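Outer surface protein (Bacillus cereus ATCC 14579, PDB 1X7F) is of unknown function but probably hydrolyses the glycosidic bond of 6-phospho-N-acetylmuramyl saccharides in cell-wall recycling. Local coordinates at residues H171-Q176 with I211-I216; T205-N210 with E232-H237. All blocks are in the same frame, centred on the assembly; numbering follows the deposited sequence.

Interaction 1: H171-Q176 with I211-I216; sequences HNFYPQ and IGPWDI
Phe173 reaches Pro213 because its CG stands between the backbone N and the carbonyl carbon (chi1 57°), which turns the benzyl group out from its loop until the far end of the ring meets the proline. CZ lies 4.0 Å from Pro213 CD, an oblique approach in which the ring and the pyrrolidine come from opposite directions. Next to this pair, Pro175 brings its ring to the indole of Trp214: CG sits in the indole plane at its pyrrole edge, 3.9 Å from CD1. One face of the same indole is covered by its own neighbour Pro213, whose CB lies 3.7 Å above the plane over the ring centre. Pro175 also touches backbone, with CB 3.4 Å from the carbonyl O of Ile216. Just after Trp214, Asp215 OD2 accepts a bent hydrogen bond from Ile216 N (132°) on its anti side. Phe173 also meets Phe203 of strand 201-204 edge-to-face, and Pro213 O is hydrogen-bonded to His37 of the loop after strand 28-33, at the C-terminal ends of the parallel strands. The chemistry implies surface packing by prolines and aromatic rings, resting on shape and van der Waals contact rather than on polar bonds between the two loops.

Interaction 2: T205-N210 with E232-H237; sequences TSHVAN and EVQAKH
Polar atoms of Thr205 and Gln234 make the closest approach of this contact, the glutamine entering from its helix as an extended chain. Its CG is anti to the carbonyl carbon (chi1 -56°), and the amide at its end lies beside the backbone of Thr205, with Gln234 CD 3.7 Å from Thr205 N and 3.8 Å from Thr205 O.

Van der Waals contact adds to this. The methyl CG2 of Thr205 packs against the amide group of Gln234, the two side chains crossing at a slant, while the imidazole of His207 comes at the amide from the opposite direction with the two planes 51° apart. Thr205 O also lies over one face of that imidazole, offset toward its rim.

Hydrogen bonds within the loop and to its surroundings fix its shape. Ser206 OG accepts from Val208 N at 3.1 Å and from Ala209 N at 3.0 Å, the second nearly straight (175°), forming an ST turn and an ST motif. Thr205 OG1 is hydrogen-bonded to Leu220 N, and His207 NE2 to Leu229 O.

The contact thus joins the loop leaving strand 201-204 to helix 231-240, with Ala235 packing on strand 246-249 and on helix 256-264, whose Glu258 binds Ser206 OG.

Both interactions involve the long connection from strand 201-204 to helix 231-240 of a (beta/alpha)8 barrel, in which strands 167-170 and 201-204 are neighbours. Segments 205-210 and 211-216 adjoin in sequence, yet the contacts are centred about 14 Å apart. Interaction 2 is buried, its centre about 9 Å from the centre of the chain against 18 Å for interaction 1, and joins the start of this connection to the helix at its end; polar atoms dominate there. Interaction 1 lies at the surface, where a later part of the connection meets its partner loop through apolar rings. One connection therefore packs against its own helix and against the loop following the adjacent strand 167-170.

Interaction 1: H171-Q176 with I211-I216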
ATOM      1  N   HIS A 171     -11.175  -0.107   4.356  1.00 33.91           N
ATOM      2  CA  HIS A 171     -11.884   0.635   3.332  1.00 33.40           C
ATOM      3  C   HIS A 171     -12.706  -0.280   2.436  1.00 33.75           C
ATOM      4  O   HIS A 171     -12.451  -1.490   2.399  1.00 33.70           O
ATOM      5  CB  HIS A 171     -10.876   1.352   2.463  1.00 33.00           C
ATOM      6  CG  HIS A 171     -10.447   2.677   2.995  1.00 31.95           C
ATOM      7  ND1 HIS A 171     -11.173   3.832   2.788  1.00 30.70           N
ATOM      8  CD2 HIS A 171      -9.336   3.045   3.676  1.00 30.98           C
ATOM      9  CE1 HIS A 171     -10.542   4.851   3.341  1.00 30.59           C
ATOM     10  NE2 HIS A 171      -9.429   4.397   3.894  1.00 33.45           N
ATOM     11  N   ASN A 172     -13.681   0.299   1.717  1.00 33.52           N
ATOM     12  CA  ASN A 172     -14.381  -0.402   0.636  1.00 33.79           C
ATOM     13  C   ASN A 172     -13.481  -0.496  -0.589  1.00 34.20           C
ATOM     14  O   ASN A 172     -12.486   0.227  -0.704  1.00 33.48           O
ATOM     15  CB  ASN A 172     -15.653   0.331   0.209  1.00 33.40           C
ATOM     16  CG  ASN A 172     -16.831   0.078   1.121  1.00 35.76           C
ATOM     17  OD1 ASN A 172     -17.034  -1.023   1.636  1.00 36.48           O
ATOM     18  ND2 ASN A 172     -17.650   1.109   1.300  1.00 40.17           N
ATOM     19  N   PHE A 173     -13.833  -1.381  -1.515  1.00 34.53           N
ATOM     20  CA  PHE A 173     -13.261  -1.304  -2.848  1.00 34.99           C
ATOM     21  C   PHE A 173     -14.406  -0.950  -3.780  1.00 34.60           C
ATOM     22  O   PHE A 173     -15.566  -0.984  -3.359  1.00 33.05           O
ATOM     23  CB  PHE A 173     -12.495  -2.577  -3.268  1.00 34.25           C
ATOM     24  CG  PHE A 173     -13.306  -3.860  -3.218  1.00 35.17           C
ATOM     25  CD1 PHE A 173     -14.504  -3.988  -3.911  1.00 31.14           C
ATOM     26  CD2 PHE A 173     -12.802  -4.977  -2.535  1.00 35.58           C
ATOM     27  CE1 PHE A 173     -15.230  -5.169  -3.892  1.00 33.31           C
ATOM     28  CE2 PHE A 173     -13.508  -6.173  -2.502  1.00 35.21           C
ATOM     29  CZ  PHE A 173     -14.740  -6.272  -3.178  1.00 37.41           C
ATOM     30  N   TYR A 174     -14.079  -0.596  -5.029  1.00 34.51           N
ATOM     31  CA  TYR A 174     -15.074  -0.028  -5.960  1.00 33.87           C
ATOM     32  C   TYR A 174     -14.995  -0.667  -7.345  1.00 34.43           C
ATOM     33  O   TYR A 174     -14.098  -0.334  -8.139  1.00 35.34           O
ATOM     34  CB  TYR A 174     -14.935   1.507  -6.001  1.00 33.02           C
ATOM     35  CG  TYR A 174     -15.248   2.098  -4.655  1.00 31.79           C
ATOM     36  CD1 TYR A 174     -14.247   2.255  -3.686  1.00 31.94           C
ATOM     37  CD2 TYR A 174     -16.571   2.435  -4.313  1.00 32.20           C
ATOM     38  CE1 TYR A 174     -14.555   2.751  -2.406  1.00 30.23           C
ATOM     39  CE2 TYR A 174     -16.885   2.944  -3.048  1.00 29.04           C
ATOM     40  CZ  TYR A 174     -15.873   3.089  -2.106  1.00 30.69           C
ATOM     41  OH  TYR A 174     -16.183   3.584  -0.858  1.00 32.98           O
ATOM     42  N   PRO A 175     -15.914  -1.610  -7.604  1.00 34.74           N
ATOM     43  CA  PRO A 175     -15.953  -2.380  -8.858  1.00 33.70           C
ATOM     44  C   PRO A 175     -16.313  -1.557 -10.079  1.00 33.73           C
ATOM     45  O   PRO A 175     -15.944  -1.948 -11.188  1.00 33.13           O
ATOM     46  CB  PRO A 175     -17.082  -3.409  -8.612  1.00 34.34           C
ATOM     47  CG  PRO A 175     -17.245  -3.435  -7.107  1.00 34.33           C
ATOM     48  CD  PRO A 175     -16.990  -2.029  -6.678  1.00 33.69           C
ATOM     49  N   GLN A 176     -17.077  -0.475  -9.889  1.00 33.60           N
ATOM     50  CA  GLN A 176     -17.462   0.404 -10.995  1.00 33.10           C
ATOM     51  C   GLN A 176     -16.379   1.465 -11.237  1.00 32.14           C
ATOM     52  O   GLN A 176     -16.017   2.206 -10.325  1.00 30.98           O
ATOM     53  CB  GLN A 176     -18.835   1.068 -10.753  1.00 33.03           C
ATOM     54  CG  GLN A 176     -19.278   1.953 -11.923  1.00 32.71           C
ATOM     55  CD  GLN A 176     -20.559   2.740 -11.683  1.00 34.63           C
ATOM     56  OE1 GLN A 176     -20.781   3.764 -12.324  1.00 35.31           O
ATOM     57  NE2 GLN A 176     -21.400   2.269 -10.773  1.00 39.42           N
ATOM     58  N   ILE A 211     -11.828 -12.483 -10.905  1.00 38.82           N
ATOM     59  CA  ILE A 211     -12.942 -12.733  -9.986  1.00 37.51           C
ATOM     60  C   ILE A 211     -13.161 -11.583  -9.007  1.00 37.47           C
ATOM     61  O   ILE A 211     -12.225 -11.110  -8.368  1.00 37.87           O
ATOM     62  CB  ILE A 211     -12.740 -14.075  -9.208  1.00 37.49           C
ATOM     63  CG1 ILE A 211     -12.598 -15.252 -10.178  1.00 35.26           C
ATOM     64  CG2 ILE A 211     -13.898 -14.318  -8.225  1.00 35.76           C
ATOM     65  CD1 ILE A 211     -11.980 -16.506  -9.543  1.00 36.74           C
ATOM     66  N   GLY A 212     -14.416 -11.152  -8.902  1.00 37.12           N
ATOM     67  CA  GLY A 212     -14.868 -10.245  -7.853  1.00 36.10           C
ATOM     68  C   GLY A 212     -16.207 -10.765  -7.354  1.00 36.03           C
ATOM     69  O   GLY A 212     -16.662 -11.810  -7.808  1.00 35.49           O
ATOM     70  N   PRO A 213     -16.843 -10.051  -6.427  1.00 35.96           N
ATOM     71  CA  PRO A 213     -18.148 -10.450  -5.906  1.00 36.90           C
ATOM     72  C   PRO A 213     -19.310 -10.427  -6.907  1.00 37.84           C
ATOM     73  O   PRO A 213     -20.161 -11.310  -6.851  1.00 37.89           O
ATOM     74  CB  PRO A 213     -18.398  -9.443  -4.779  1.00 36.33           C
ATOM     75  CG  PRO A 213     -17.588  -8.264  -5.150  1.00 36.68           C
ATOM     76  CD  PRO A 213     -16.345  -8.829  -5.776  1.00 35.75           C
ATOM     77  N   TRP A 214     -19.359  -9.427  -7.794  1.00 39.73           N
ATOM     78  CA  TRP A 214     -20.536  -9.226  -8.679  1.00 40.42           C
ATOM     79  C   TRP A 214     -20.209  -9.385 -10.162  1.00 39.98           C
ATOM     80  O   TRP A 214     -19.071  -9.663 -10.521  1.00 40.52           O
ATOM     81  CB  TRP A 214     -21.171  -7.839  -8.469  1.00 41.99           C
ATOM     82  CG  TRP A 214     -20.925  -7.199  -7.126  1.00 44.57           C
ATOM     83  CD1 TRP A 214     -20.089  -6.150  -6.853  1.00 46.80           C
ATOM     84  CD2 TRP A 214     -21.521  -7.564  -5.880  1.00 45.07           C
ATOM     85  NE1 TRP A 214     -20.129  -5.841  -5.515  1.00 46.69           N
ATOM     86  CE2 TRP A 214     -21.008  -6.691  -4.894  1.00 47.31           C
ATOM     87  CE3 TRP A 214     -22.444  -8.539  -5.494  1.00 46.33           C
ATOM     88  CZ2 TRP A 214     -21.376  -6.772  -3.550  1.00 46.07           C
ATOM     89  CZ3 TRP A 214     -22.822  -8.610  -4.161  1.00 47.17           C
ATOM     90  CH2 TRP A 214     -22.281  -7.734  -3.205  1.00 45.93           C
ATOM     91  N   ASP A 215     -21.209  -9.174 -11.015  1.00 40.19           N
ATOM     92  CA  ASP A 215     -21.036  -9.234 -12.472  1.00 41.13           C
ATOM     93  C   ASP A 215     -20.104  -8.119 -13.014  1.00 40.66           C
ATOM     94  O   ASP A 215     -19.180  -8.397 -13.788  1.00 42.67           O
ATOM     95  CB  ASP A 215     -22.399  -9.279 -13.205  1.00 41.33           C
ATOM     96  CG  ASP A 215     -23.388  -8.191 -12.728  1.00 44.34           C
ATOM     97  OD1 ASP A 215     -24.604  -8.371 -12.975  1.00 46.73           O
ATOM     98  OD2 ASP A 215     -23.062  -7.138 -12.108  1.00 48.48           O
ATOM     99  N   ILE A 216     -20.312  -6.885 -12.571  1.00 38.72           N
ATOM    100  CA  ILE A 216     -19.439  -5.767 -12.953  1.00 35.98           C
ATOM    101  C   ILE A 216     -18.153  -5.747 -12.146  1.00 36.51           C
ATOM    102  O   ILE A 216     -18.169  -5.683 -10.912  1.00 37.51           O
ATOM    103  CB  ILE A 216     -20.174  -4.400 -12.814  1.00 36.01           C
ATOM    104  CG1 ILE A 216     -21.514  -4.407 -13.566  1.00 30.24           C
ATOM    105  CG2 ILE A 216     -19.235  -3.201 -13.168  1.00 32.49           C
ATOM    106  CD1 ILE A 216     -21.444  -4.685 -15.061  1.00 30.05           C
TER

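Interaction 2: T205-N210 with E232-H237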
ATOM      1  N   THR A 205      -5.831  -3.402  -6.753  1.00 35.57           N
ATOM      2  CA  THR A 205      -6.362  -4.267  -7.788  1.00 35.53           C
ATOM      3  C   THR A 205      -5.280  -4.917  -8.644  1.00 36.09           C
ATOM      4  O   THR A 205      -4.303  -4.276  -9.060  1.00 36.46           O
ATOM      5  CB  THR A 205      -7.385  -3.500  -8.644  1.00 35.32           C
ATOM      6  OG1 THR A 205      -8.056  -4.407  -9.530  1.00 37.78           O
ATOM      7  CG2 THR A 205      -6.705  -2.489  -9.567  1.00 34.66           C
ATOM      8  N   SER A 206      -5.465  -6.208  -8.875  1.00 36.22           N
ATOM      9  CA  SER A 206      -4.658  -6.975  -9.803  1.00 36.16           C
ATOM     10  C   SER A 206      -5.129  -6.743 -11.240  1.00 36.60           C
ATOM     11  O   SER A 206      -6.321  -6.502 -11.496  1.00 37.00           O
ATOM     12  CB  SER A 206      -4.737  -8.453  -9.435  1.00 35.43           C
ATOM     13  OG  SER A 206      -4.303  -9.283 -10.492  1.00 36.24           O
ATOM     14  N   HIS A 207      -4.186  -6.814 -12.176  1.00 37.01           N
ATOM     15  CA  HIS A 207      -4.492  -6.658 -13.597  1.00 37.25           C
ATOM     16  C   HIS A 207      -4.584  -8.006 -14.320  1.00 37.34           C
ATOM     17  O   HIS A 207      -4.813  -8.058 -15.529  1.00 37.79           O
ATOM     18  CB  HIS A 207      -3.496  -5.684 -14.246  1.00 36.77           C
ATOM     19  CG  HIS A 207      -3.491  -4.341 -13.586  1.00 36.93           C
ATOM     20  ND1 HIS A 207      -4.610  -3.529 -13.542  1.00 35.58           N
ATOM     21  CD2 HIS A 207      -2.535  -3.702 -12.872  1.00 35.27           C
ATOM     22  CE1 HIS A 207      -4.326  -2.428 -12.874  1.00 34.28           C
ATOM     23  NE2 HIS A 207      -3.078  -2.513 -12.447  1.00 37.10           N
ATOM     24  N   VAL A 208      -4.437  -9.088 -13.554  1.00 37.12           N
ATOM     25  CA  VAL A 208      -4.576 -10.441 -14.067  1.00 36.87           C
ATOM     26  C   VAL A 208      -5.879 -11.061 -13.539  1.00 37.22           C
ATOM     27  O   VAL A 208      -6.619 -11.682 -14.296  1.00 37.07           O
ATOM     28  CB  VAL A 208      -3.343 -11.320 -13.685  1.00 37.05           C
ATOM     29  CG1 VAL A 208      -3.469 -12.718 -14.241  1.00 36.07           C
ATOM     30  CG2 VAL A 208      -2.041 -10.676 -14.186  1.00 36.95           C
ATOM     31  N   ALA A 209      -6.141 -10.873 -12.242  1.00 36.68           N
ATOM     32  CA  ALA A 209      -7.324 -11.400 -11.560  1.00 36.89           C
ATOM     33  C   ALA A 209      -8.639 -11.156 -12.312  1.00 37.54           C
ATOM     34  O   ALA A 209      -8.878 -10.059 -12.828  1.00 37.37           O
ATOM     35  CB  ALA A 209      -7.404 -10.836 -10.147  1.00 36.60           C
ATOM     36  N   ASN A 210      -9.480 -12.192 -12.364  1.00 38.02           N
ATOM     37  CA  ASN A 210     -10.764 -12.155 -13.078  1.00 39.63           C
ATOM     38  C   ASN A 210     -12.013 -12.256 -12.208  1.00 39.13           C
ATOM     39  O   ASN A 210     -13.120 -12.131 -12.716  1.00 39.58           O
ATOM     40  CB  ASN A 210     -10.798 -13.254 -14.151  1.00 40.60           C
ATOM     41  CG  ASN A 210      -9.961 -12.894 -15.355  1.00 44.15           C
ATOM     42  OD1 ASN A 210      -9.887 -11.719 -15.735  1.00 50.62           O
ATOM     43  ND2 ASN A 210      -9.314 -13.885 -15.954  1.00 43.76           N
ATOM     44  N   GLU A 232       2.147  -3.031  -7.698  1.00 35.34           N
ATOM     45  CA  GLU A 232       3.149  -2.722  -6.681  1.00 35.72           C
ATOM     46  C   GLU A 232       3.232  -1.223  -6.399  1.00 35.32           C
ATOM     47  O   GLU A 232       3.610  -0.817  -5.296  1.00 35.90           O
ATOM     48  CB  GLU A 232       4.532  -3.314  -7.054  1.00 35.89           C
ATOM     49  CG  GLU A 232       5.308  -2.546  -8.122  1.00 36.66           C
ATOM     50  CD  GLU A 232       4.921  -2.901  -9.551  1.00 42.17           C
ATOM     51  OE1 GLU A 232       5.631  -2.434 -10.461  1.00 48.30           O
ATOM     52  OE2 GLU A 232       3.930  -3.637  -9.793  1.00 42.61           O
ATOM     53  N   VAL A 233       2.862  -0.410  -7.386  1.00 35.06           N
ATOM     54  CA  VAL A 233       2.815   1.051  -7.226  1.00 35.34           C
ATOM     55  C   VAL A 233       1.642   1.469  -6.321  1.00 35.27           C
ATOM     56  O   VAL A 233       1.805   2.287  -5.423  1.00 36.03           O
ATOM     57  CB  VAL A 233       2.799   1.768  -8.611  1.00 35.70           C
ATOM     58  CG1 VAL A 233       2.689   3.277  -8.458  1.00 33.69           C
ATOM     59  CG2 VAL A 233       4.087   1.398  -9.385  1.00 33.84           C
ATOM     60  N   GLN A 234       0.480   0.872  -6.542  1.00 34.29           N
ATOM     61  CA  GLN A 234      -0.645   0.998  -5.622  1.00 34.93           C
ATOM     62  C   GLN A 234      -0.284   0.717  -4.157  1.00 34.87           C
ATOM     63  O   GLN A 234      -0.641   1.490  -3.281  1.00 35.66           O
ATOM     64  CB  GLN A 234      -1.778   0.059  -6.047  1.00 34.76           C
ATOM     65  CG  GLN A 234      -2.281   0.231  -7.464  1.00 33.14           C
ATOM     66  CD  GLN A 234      -3.317  -0.833  -7.818  1.00 34.47           C
ATOM     67  OE1 GLN A 234      -3.171  -1.568  -8.801  1.00 36.58           O
ATOM     68  NE2 GLN A 234      -4.357  -0.912  -7.023  1.00 30.94           N
ATOM     69  N   ALA A 235       0.431  -0.383  -3.903  1.00 35.92           N
ATOM     70  CA  ALA A 235       0.853  -0.755  -2.550  1.00 35.65           C
ATOM     71  C   ALA A 235       1.852   0.237  -1.963  1.00 35.69           C
ATOM     72  O   ALA A 235       1.725   0.647  -0.805  1.00 36.96           O
ATOM     73  CB  ALA A 235       1.428  -2.163  -2.532  1.00 34.50           C
ATOM     74  N   LYS A 236       2.847   0.608  -2.761  1.00 35.02           N
ATOM     75  CA  LYS A 236       3.802   1.648  -2.396  1.00 35.21           C
ATOM     76  C   LYS A 236       3.057   2.904  -1.964  1.00 34.98           C
ATOM     77  O   LYS A 236       3.351   3.484  -0.926  1.00 35.94           O
ATOM     78  CB  LYS A 236       4.733   1.994  -3.578  1.00 34.88           C
ATOM     79  CG  LYS A 236       5.886   1.015  -3.836  1.00 36.23           C
ATOM     80  CD  LYS A 236       6.735   1.496  -5.046  1.00 35.48           C
ATOM     81  CE  LYS A 236       7.811   0.495  -5.406  1.00 33.01           C
ATOM     82  NZ  LYS A 236       8.900   1.089  -6.225  1.00 34.29           N
ATOM     83  N   HIS A 237       2.080   3.320  -2.762  1.00 34.93           N
ATOM     84  CA  HIS A 237       1.353   4.532  -2.461  1.00 34.73           C
ATOM     85  C   HIS A 237       0.615   4.459  -1.114  1.00 34.80           C
ATOM     86  O   HIS A 237       0.803   5.331  -0.260  1.00 36.49           O
ATOM     87  CB  HIS A 237       0.419   4.893  -3.612  1.00 34.59           C
ATOM     88  CG  HIS A 237      -0.261   6.214  -3.440  1.00 33.00           C
ATOM     89  ND1 HIS A 237      -1.390   6.565  -4.146  1.00 34.11           N
ATOM     90  CD2 HIS A 237       0.029   7.270  -2.646  1.00 29.16           C
ATOM     91  CE1 HIS A 237      -1.768   7.779  -3.797  1.00 30.46           C
ATOM     92  NE2 HIS A 237      -0.924   8.227  -2.886  1.00 29.75           N
TER